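Local atomic coordinates of aldose 1-epimerase (PDB entry 1LUR), a protein that probably interconverts the alpha and beta anomers of aldose sugars such as galactose. Residues A[12-24]-A[27-40]. Sequence-based numbering, arbitrary orientation.
Sequences SGFIEIANKQGLT and LLPFGATLAKLTFP
Ile15 and Leu27 form an antiparallel hydrogen-bonded pair with two nearly straight bonds: Ile15 N gives its hydrogen to Leu27 O at 2.7 Å, and Leu27 N returns one to Ile15 O at 2.6 Å. Beside this pair the Phe14 ring reaches across the meander to the strand 33-40, its CE1 3.6 Å from Ala35 CB, while CD1 meets Leu28 CD1 at 3.9 Å. Phe14 CG stands beside its own backbone N (chi1 -72°), which brings CD1 and CE1 into contact with these two aliphatic groups; Ile56 of the helix 56-61 touches both Phe14 and Leu28. With an alanine at Phe14 the ring contacts would be lost, which is likely to leave a gap beside Leu28 and Ala35. The Ile17 side chain runs nearly perpendicular to that of Leu27, CG1 of Ile17 lying 4.0 Å from CD2 of Leu27. At the far end Leu23 CD1 touches both Leu37 CD2 and Phe39 CD1. Ile17, Leu23 and Leu27 are buried against the strand 138-147; the partly exposed Thr24 and Thr38 form the more open, wetter side. Their paired bonds are longer, Thr24 N to Thr38 O 3.2 Å and Thr38 N to Thr24 O 3.0 Å, the latter bent (141°). Their side chains stand next to each other on one face, with a water bridging Gly22 O and Thr38 OG1 and reaching Thr24 OG1 only weakly. Asn19 OD1 accepts the N-H of Leu23 at 2.9 Å, tying the turn that joins the first two strands. The whole is an antiparallel beta-meander, with a classic bulge where Ala35 and Lys36 face Thr26, in the beta-sandwich fold of the galactose mutarotase family.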
ATOM      1  N   SER A  12     -19.827  -8.567   8.775  1.00 64.60           N
ATOM      2  CA  SER A  12     -18.827  -9.428   8.146  1.00 63.64           C
ATOM      3  C   SER A  12     -17.973 -10.059   9.244  1.00 62.28           C
ATOM      4  O   SER A  12     -18.477 -10.382  10.324  1.00 63.02           O
ATOM      5  CB  SER A  12     -17.927  -8.620   7.206  1.00 63.87           C
ATOM      6  OG  SER A  12     -17.017  -7.819   7.940  1.00 64.48           O
ATOM      7  N   GLY A  13     -16.682 -10.228   8.971  1.00 59.42           N
ATOM      8  CA  GLY A  13     -15.802 -10.820   9.963  1.00 55.29           C
ATOM      9  C   GLY A  13     -14.385 -11.058   9.480  1.00 52.66           C
ATOM     10  O   GLY A  13     -14.146 -11.274   8.291  1.00 52.36           O
ATOM     11  N   PHE A  14     -13.439 -11.012  10.413  1.00 49.76           N
ATOM     12  CA  PHE A  14     -12.038 -11.226  10.086  1.00 46.80           C
ATOM     13  C   PHE A  14     -11.859 -12.610   9.480  1.00 44.95           C
ATOM     14  O   PHE A  14     -12.507 -13.568   9.894  1.00 44.23           O
ATOM     15  CB  PHE A  14     -11.173 -11.109  11.341  1.00 46.79           C
ATOM     16  CG  PHE A  14     -11.035  -9.704  11.860  1.00 47.73           C
ATOM     17  CD1 PHE A  14     -10.384  -8.730  11.107  1.00 47.22           C
ATOM     18  CD2 PHE A  14     -11.543  -9.357  13.109  1.00 47.13           C
ATOM     19  CE1 PHE A  14     -10.241  -7.429  11.590  1.00 48.40           C
ATOM     20  CE2 PHE A  14     -11.407  -8.057  13.603  1.00 47.77           C
ATOM     21  CZ  PHE A  14     -10.754  -7.090  12.842  1.00 48.00           C
ATOM     22  N   ILE A  15     -10.984 -12.704   8.488  1.00 42.54           N
ATOM     23  CA  ILE A  15     -10.715 -13.970   7.827  1.00 41.05           C
ATOM     24  C   ILE A  15      -9.234 -14.258   8.031  1.00 41.31           C
ATOM     25  O   ILE A  15      -8.388 -13.404   7.771  1.00 41.04           O
ATOM     26  CB  ILE A  15     -11.010 -13.897   6.322  1.00 40.81           C
ATOM     27  CG1 ILE A  15     -12.468 -13.487   6.099  1.00 41.50           C
ATOM     28  CG2 ILE A  15     -10.725 -15.241   5.670  1.00 41.06           C
ATOM     29  CD1 ILE A  15     -12.857 -13.352   4.634  1.00 39.56           C
ATOM     30  N   GLU A  16      -8.921 -15.457   8.505  1.00 40.58           N
ATOM     31  CA  GLU A  16      -7.533 -15.822   8.738  1.00 40.60           C
ATOM     32  C   GLU A  16      -6.983 -16.867   7.780  1.00 39.58           C
ATOM     33  O   GLU A  16      -7.688 -17.795   7.376  1.00 39.59           O
ATOM     34  CB  GLU A  16      -7.356 -16.323  10.175  1.00 43.40           C
ATOM     35  CG  GLU A  16      -7.129 -15.226  11.203  1.00 47.74           C
ATOM     36  CD  GLU A  16      -6.937 -15.775  12.608  1.00 51.66           C
ATOM     37  OE1 GLU A  16      -6.113 -16.702  12.790  1.00 52.01           O
ATOM     38  OE2 GLU A  16      -7.604 -15.273  13.537  1.00 53.35           O
ATOM     39  N   ILE A  17      -5.718 -16.691   7.411  1.00 36.26           N
ATOM     40  CA  ILE A  17      -5.031 -17.607   6.509  1.00 35.69           C
ATOM     41  C   ILE A  17      -3.658 -17.804   7.125  1.00 35.15           C
ATOM     42  O   ILE A  17      -3.178 -16.942   7.866  1.00 33.81           O
ATOM     43  CB  ILE A  17      -4.872 -17.047   5.078  1.00 35.69           C
ATOM     44  CG1 ILE A  17      -4.031 -15.773   5.087  1.00 35.02           C
ATOM     45  CG2 ILE A  17      -6.237 -16.794   4.471  1.00 34.38           C
ATOM     46  CD1 ILE A  17      -3.693 -15.273   3.696  1.00 35.90           C
ATOM     47  N   ALA A  18      -3.019 -18.930   6.836  1.00 35.51           N
ATOM     48  CA  ALA A  18      -1.701 -19.173   7.406  1.00 35.21           C
ATOM     49  C   ALA A  18      -0.981 -20.342   6.759  1.00 33.71           C
ATOM     50  O   ALA A  18      -1.598 -21.193   6.119  1.00 34.74           O
ATOM     51  CB  ALA A  18      -1.836 -19.418   8.909  1.00 34.49           C
ATOM     52  N   ASN A  19       0.334 -20.372   6.908  1.00 32.52           N
ATOM     53  CA  ASN A  19       1.101 -21.462   6.331  1.00 32.87           C
ATOM     54  C   ASN A  19       1.413 -22.421   7.479  1.00 33.07           C
ATOM     55  O   ASN A  19       0.803 -22.329   8.543  1.00 33.45           O
ATOM     56  CB  ASN A  19       2.390 -20.960   5.674  1.00 32.48           C
ATOM     57  CG  ASN A  19       3.324 -20.289   6.648  1.00 33.24           C
ATOM     58  OD1 ASN A  19       3.075 -20.258   7.857  1.00 35.09           O
ATOM     59  ND2 ASN A  19       4.418 -19.746   6.128  1.00 34.47           N
ATOM     60  N   LYS A  20       2.357 -23.326   7.273  1.00 34.87           N
ATOM     61  CA  LYS A  20       2.710 -24.286   8.313  1.00 37.66           C
ATOM     62  C   LYS A  20       3.968 -23.937   9.104  1.00 38.27           C
ATOM     63  O   LYS A  20       4.408 -24.729   9.941  1.00 37.98           O
ATOM     64  CB  LYS A  20       2.884 -25.671   7.688  1.00 39.19           C
ATOM     65  CG  LYS A  20       1.655 -26.222   6.989  1.00 41.97           C
ATOM     66  CD  LYS A  20       0.591 -26.634   7.986  1.00 47.10           C
ATOM     67  CE  LYS A  20      -0.476 -27.483   7.311  1.00 48.65           C
ATOM     68  NZ  LYS A  20       0.145 -28.656   6.628  1.00 51.75           N
ATOM     69  N   GLN A  21       4.540 -22.761   8.856  1.00 39.54           N
ATOM     70  CA  GLN A  21       5.752 -22.352   9.563  1.00 39.90           C
ATOM     71  C   GLN A  21       5.614 -21.204  10.557  1.00 39.87           C
ATOM     72  O   GLN A  21       6.622 -20.665  11.019  1.00 41.05           O
ATOM     73  CB  GLN A  21       6.858 -22.002   8.563  1.00 42.61           C
ATOM     74  CG  GLN A  21       7.426 -23.195   7.816  1.00 46.32           C
ATOM     75  CD  GLN A  21       6.519 -23.665   6.705  1.00 49.10           C
ATOM     76  OE1 GLN A  21       6.392 -23.004   5.675  1.00 51.67           O
ATOM     77  NE2 GLN A  21       5.874 -24.807   6.909  1.00 51.29           N
ATOM     78  N   GLY A  22       4.389 -20.819  10.889  1.00 38.10           N
ATOM     79  CA  GLY A  22       4.221 -19.733  11.836  1.00 36.43           C
ATOM     80  C   GLY A  22       3.924 -18.362  11.256  1.00 36.68           C
ATOM     81  O   GLY A  22       4.182 -17.353  11.908  1.00 37.80           O
ATOM     82  N   LEU A  23       3.401 -18.318  10.033  1.00 35.32           N
ATOM     83  CA  LEU A  23       3.060 -17.054   9.374  1.00 34.22           C
ATOM     84  C   LEU A  23       1.544 -17.013   9.254  1.00 33.65           C
ATOM     85  O   LEU A  23       0.943 -17.894   8.645  1.00 35.28           O
ATOM     86  CB  LEU A  23       3.689 -16.978   7.977  1.00 33.52           C
ATOM     87  CG  LEU A  23       3.255 -15.833   7.047  1.00 33.82           C
ATOM     88  CD1 LEU A  23       3.623 -14.475   7.646  1.00 30.38           C
ATOM     89  CD2 LEU A  23       3.934 -16.014   5.695  1.00 35.46           C
ATOM     90  N   THR A  24       0.923 -16.000   9.843  1.00 33.27           N
ATOM     91  CA  THR A  24      -0.523 -15.874   9.785  1.00 34.91           C
ATOM     92  C   THR A  24      -0.918 -14.472   9.323  1.00 34.58           C
ATOM     93  O   THR A  24      -0.267 -13.485   9.659  1.00 35.50           O
ATOM     94  CB  THR A  24      -1.165 -16.154  11.173  1.00 35.81           C
ATOM     95  OG1 THR A  24      -0.770 -17.456  11.626  1.00 37.11           O
ATOM     96  CG2 THR A  24      -2.685 -16.115  11.087  1.00 36.75           C
ATOM     97  N   LEU A  27      -7.396 -11.020   7.229  1.00 34.24           N
ATOM     98  CA  LEU A  27      -7.984 -10.076   6.289  1.00 34.03           C
ATOM     99  C   LEU A  27      -9.403  -9.676   6.684  1.00 34.94           C
ATOM    100  O   LEU A  27     -10.053 -10.349   7.486  1.00 35.78           O
ATOM    101  CB  LEU A  27      -8.002 -10.678   4.886  1.00 33.23           C
ATOM    102  CG  LEU A  27      -6.665 -11.154   4.310  1.00 33.14           C
ATOM    103  CD1 LEU A  27      -5.629 -10.049   4.464  1.00 31.80           C
ATOM    104  CD2 LEU A  27      -6.200 -12.420   5.027  1.00 33.69           C
ATOM    105  N   LEU A  28      -9.875  -8.579   6.101  1.00 33.74           N
ATOM    106  CA  LEU A  28     -11.212  -8.065   6.371  1.00 34.52           C
ATOM    107  C   LEU A  28     -11.852  -7.681   5.040  1.00 34.80           C
ATOM    108  O   LEU A  28     -11.276  -6.917   4.263  1.00 34.59           O
ATOM    109  CB  LEU A  28     -11.121  -6.840   7.286  1.00 34.76           C
ATOM    110  CG  LEU A  28     -12.412  -6.240   7.851  1.00 36.34           C
ATOM    111  CD1 LEU A  28     -13.102  -7.253   8.766  1.00 36.88           C
ATOM    112  CD2 LEU A  28     -12.073  -4.975   8.631  1.00 36.92           C
ATOM    113  N   PRO A  29     -13.048  -8.218   4.756  1.00 35.81           N
ATOM    114  CA  PRO A  29     -13.764  -7.927   3.510  1.00 35.89           C
ATOM    115  C   PRO A  29     -13.888  -6.430   3.260  1.00 35.02           C
ATOM    116  O   PRO A  29     -13.819  -5.970   2.117  1.00 34.06           O
ATOM    117  CB  PRO A  29     -15.121  -8.587   3.733  1.00 35.93           C
ATOM    118  CG  PRO A  29     -14.779  -9.760   4.596  1.00 36.37           C
ATOM    119  CD  PRO A  29     -13.819  -9.155   5.593  1.00 36.72           C
ATOM    120  N   PHE A  30     -14.072  -5.669   4.336  1.00 34.16           N
ATOM    121  CA  PHE A  30     -14.201  -4.224   4.211  1.00 33.09           C
ATOM    122  C   PHE A  30     -12.877  -3.628   3.768  1.00 31.64           C
ATOM    123  O   PHE A  30     -11.873  -3.704   4.480  1.00 30.39           O
ATOM    124  CB  PHE A  30     -14.623  -3.599   5.539  1.00 35.45           C
ATOM    125  CG  PHE A  30     -14.785  -2.112   5.474  1.00 36.78           C
ATOM    126  CD1 PHE A  30     -15.820  -1.545   4.736  1.00 37.77           C
ATOM    127  CD2 PHE A  30     -13.888  -1.276   6.124  1.00 37.80           C
ATOM    128  CE1 PHE A  30     -15.957  -0.161   4.649  1.00 39.32           C
ATOM    129  CE2 PHE A  30     -14.014   0.109   6.043  1.00 38.53           C
ATOM    130  CZ  PHE A  30     -15.051   0.667   5.303  1.00 39.02           C
ATOM    131  N   GLY A  31     -12.885  -3.036   2.579  1.00 30.80           N
ATOM    132  CA  GLY A  31     -11.683  -2.431   2.044  1.00 29.78           C
ATOM    133  C   GLY A  31     -10.621  -3.458   1.688  1.00 29.25           C
ATOM    134  O   GLY A  31      -9.469  -3.087   1.463  1.00 29.45           O
ATOM    135  N   ALA A  32     -11.005  -4.734   1.624  1.00 28.75           N
ATOM    136  CA  ALA A  32     -10.065  -5.815   1.295  1.00 27.90           C
ATOM    137  C   ALA A  32      -8.776  -5.507   2.046  1.00 28.41           C
ATOM    138  O   ALA A  32      -7.684  -5.481   1.471  1.00 27.12           O
ATOM    139  CB  ALA A  32      -9.812  -5.853  -0.209  1.00 27.65           C
ATOM    140  N   THR A  33      -8.937  -5.284   3.345  1.00 27.04           N
ATOM    141  CA  THR A  33      -7.862  -4.951   4.271  1.00 29.43           C
ATOM    142  C   THR A  33      -7.013  -6.037   4.924  1.00 29.05           C
ATOM    143  O   THR A  33      -7.511  -7.095   5.305  1.00 29.70           O
ATOM    144  CB  THR A  33      -8.435  -4.103   5.433  1.00 30.30           C
ATOM    145  OG1 THR A  33      -9.137  -2.974   4.901  1.00 29.77           O
ATOM    146  CG2 THR A  33      -7.321  -3.628   6.359  1.00 30.84           C
ATOM    147  N   LEU A  34      -5.724  -5.741   5.069  1.00 31.20           N
ATOM    148  CA  LEU A  34      -4.779  -6.655   5.696  1.00 31.27           C
ATOM    149  C   LEU A  34      -4.846  -6.177   7.143  1.00 32.04           C
ATOM    150  O   LEU A  34      -4.215  -5.183   7.505  1.00 31.69           O
ATOM    151  CB  LEU A  34      -3.365  -6.458   5.147  1.00 29.94           C
ATOM    152  CG  LEU A  34      -2.260  -7.246   5.865  1.00 30.63           C
ATOM    153  CD1 LEU A  34      -2.615  -8.733   5.897  1.00 29.85           C
ATOM    154  CD2 LEU A  34      -0.924  -7.023   5.155  1.00 28.76           C
ATOM    155  N   ALA A  35      -5.636  -6.874   7.955  1.00 34.35           N
ATOM    156  CA  ALA A  35      -5.812  -6.531   9.366  1.00 35.02           C
ATOM    157  C   ALA A  35      -4.628  -6.855  10.275  1.00 36.17           C
ATOM    158  O   ALA A  35      -4.212  -6.021  11.081  1.00 36.82           O
ATOM    159  CB  ALA A  35      -7.066  -7.209   9.901  1.00 35.64           C
ATOM    160  N   LYS A  36      -4.102  -8.069  10.165  1.00 35.86           N
ATOM    161  CA  LYS A  36      -2.970  -8.476  10.990  1.00 36.68           C
ATOM    162  C   LYS A  36      -2.032  -9.362  10.195  1.00 36.41           C
ATOM    163  O   LYS A  36      -2.413  -9.926   9.170  1.00 34.85           O
ATOM    164  CB  LYS A  36      -3.437  -9.291  12.197  1.00 37.77           C
ATOM    165  CG  LYS A  36      -4.607  -8.738  12.982  1.00 39.84           C
ATOM    166  CD  LYS A  36      -5.134  -9.807  13.943  1.00 40.89           C
ATOM    167  CE  LYS A  36      -4.007 -10.409  14.782  1.00 40.57           C
ATOM    168  NZ  LYS A  36      -4.483 -11.501  15.678  1.00 40.55           N
ATOM    169  N   LEU A  37      -0.810  -9.492  10.702  1.00 38.12           N
ATOM    170  CA  LEU A  37       0.231 -10.311  10.088  1.00 39.50           C
ATOM    171  C   LEU A  37       1.225 -10.660  11.197  1.00 39.67           C
ATOM    172  O   LEU A  37       2.094  -9.858  11.548  1.00 40.11           O
ATOM    173  CB  LEU A  37       0.933  -9.556   8.959  1.00 39.98           C
ATOM    174  CG  LEU A  37       1.798 -10.427   8.039  1.00 39.95           C
ATOM    175  CD1 LEU A  37       2.078  -9.680   6.766  1.00 42.75           C
ATOM    176  CD2 LEU A  37       3.092 -10.813   8.724  1.00 41.06           C
ATOM    177  N   THR A  38       1.087 -11.862  11.749  1.00 39.76           N
ATOM    178  CA  THR A  38       1.962 -12.318  12.820  1.00 39.28           C
ATOM    179  C   THR A  38       3.105 -13.193  12.317  1.00 40.05           C
ATOM    180  O   THR A  38       2.926 -14.010  11.415  1.00 38.86           O
ATOM    181  CB  THR A  38       1.156 -13.104  13.870  1.00 39.07           C
ATOM    182  OG1 THR A  38       0.531 -14.231  13.244  1.00 40.91           O
ATOM    183  CG2 THR A  38       0.079 -12.223  14.473  1.00 39.83           C
ATOM    184  N   PHE A  39       4.278 -13.018  12.921  1.00 40.76           N
ATOM    185  CA  PHE A  39       5.467 -13.779  12.550  1.00 42.16           C
ATOM    186  C   PHE A  39       6.417 -13.803  13.747  1.00 43.41           C
ATOM    187  O   PHE A  39       6.696 -12.766  14.345  1.00 43.85           O
ATOM    188  CB  PHE A  39       6.154 -13.111  11.360  1.00 39.82           C
ATOM    189  CG  PHE A  39       7.199 -13.963  10.699  1.00 37.74           C
ATOM    190  CD1 PHE A  39       6.837 -15.113  10.006  1.00 38.70           C
ATOM    191  CD2 PHE A  39       8.541 -13.596  10.735  1.00 37.25           C
ATOM    192  CE1 PHE A  39       7.796 -15.886   9.352  1.00 37.43           C
ATOM    193  CE2 PHE A  39       9.510 -14.361  10.084  1.00 36.35           C
ATOM    194  CZ  PHE A  39       9.136 -15.507   9.391  1.00 35.84           C
ATOM    195  N   PRO A  40       6.933 -14.986  14.108  1.00 45.64           N
ATOM    196  CA  PRO A  40       7.847 -15.076  15.251  1.00 46.14           C
ATOM    197  C   PRO A  40       9.155 -14.308  15.065  1.00 47.36           C
ATOM    198  O   PRO A  40       9.745 -14.322  13.986  1.00 46.78           O
ATOM    199  CB  PRO A  40       8.066 -16.578  15.394  1.00 46.07           C
ATOM    200  CG  PRO A  40       7.975 -17.061  13.974  1.00 46.92           C
ATOM    201  CD  PRO A  40       6.782 -16.295  13.446  1.00 45.77           C
TER
HETATM  202  O   HOH W   1       2.064 -16.418  13.199  1.00 40.11           O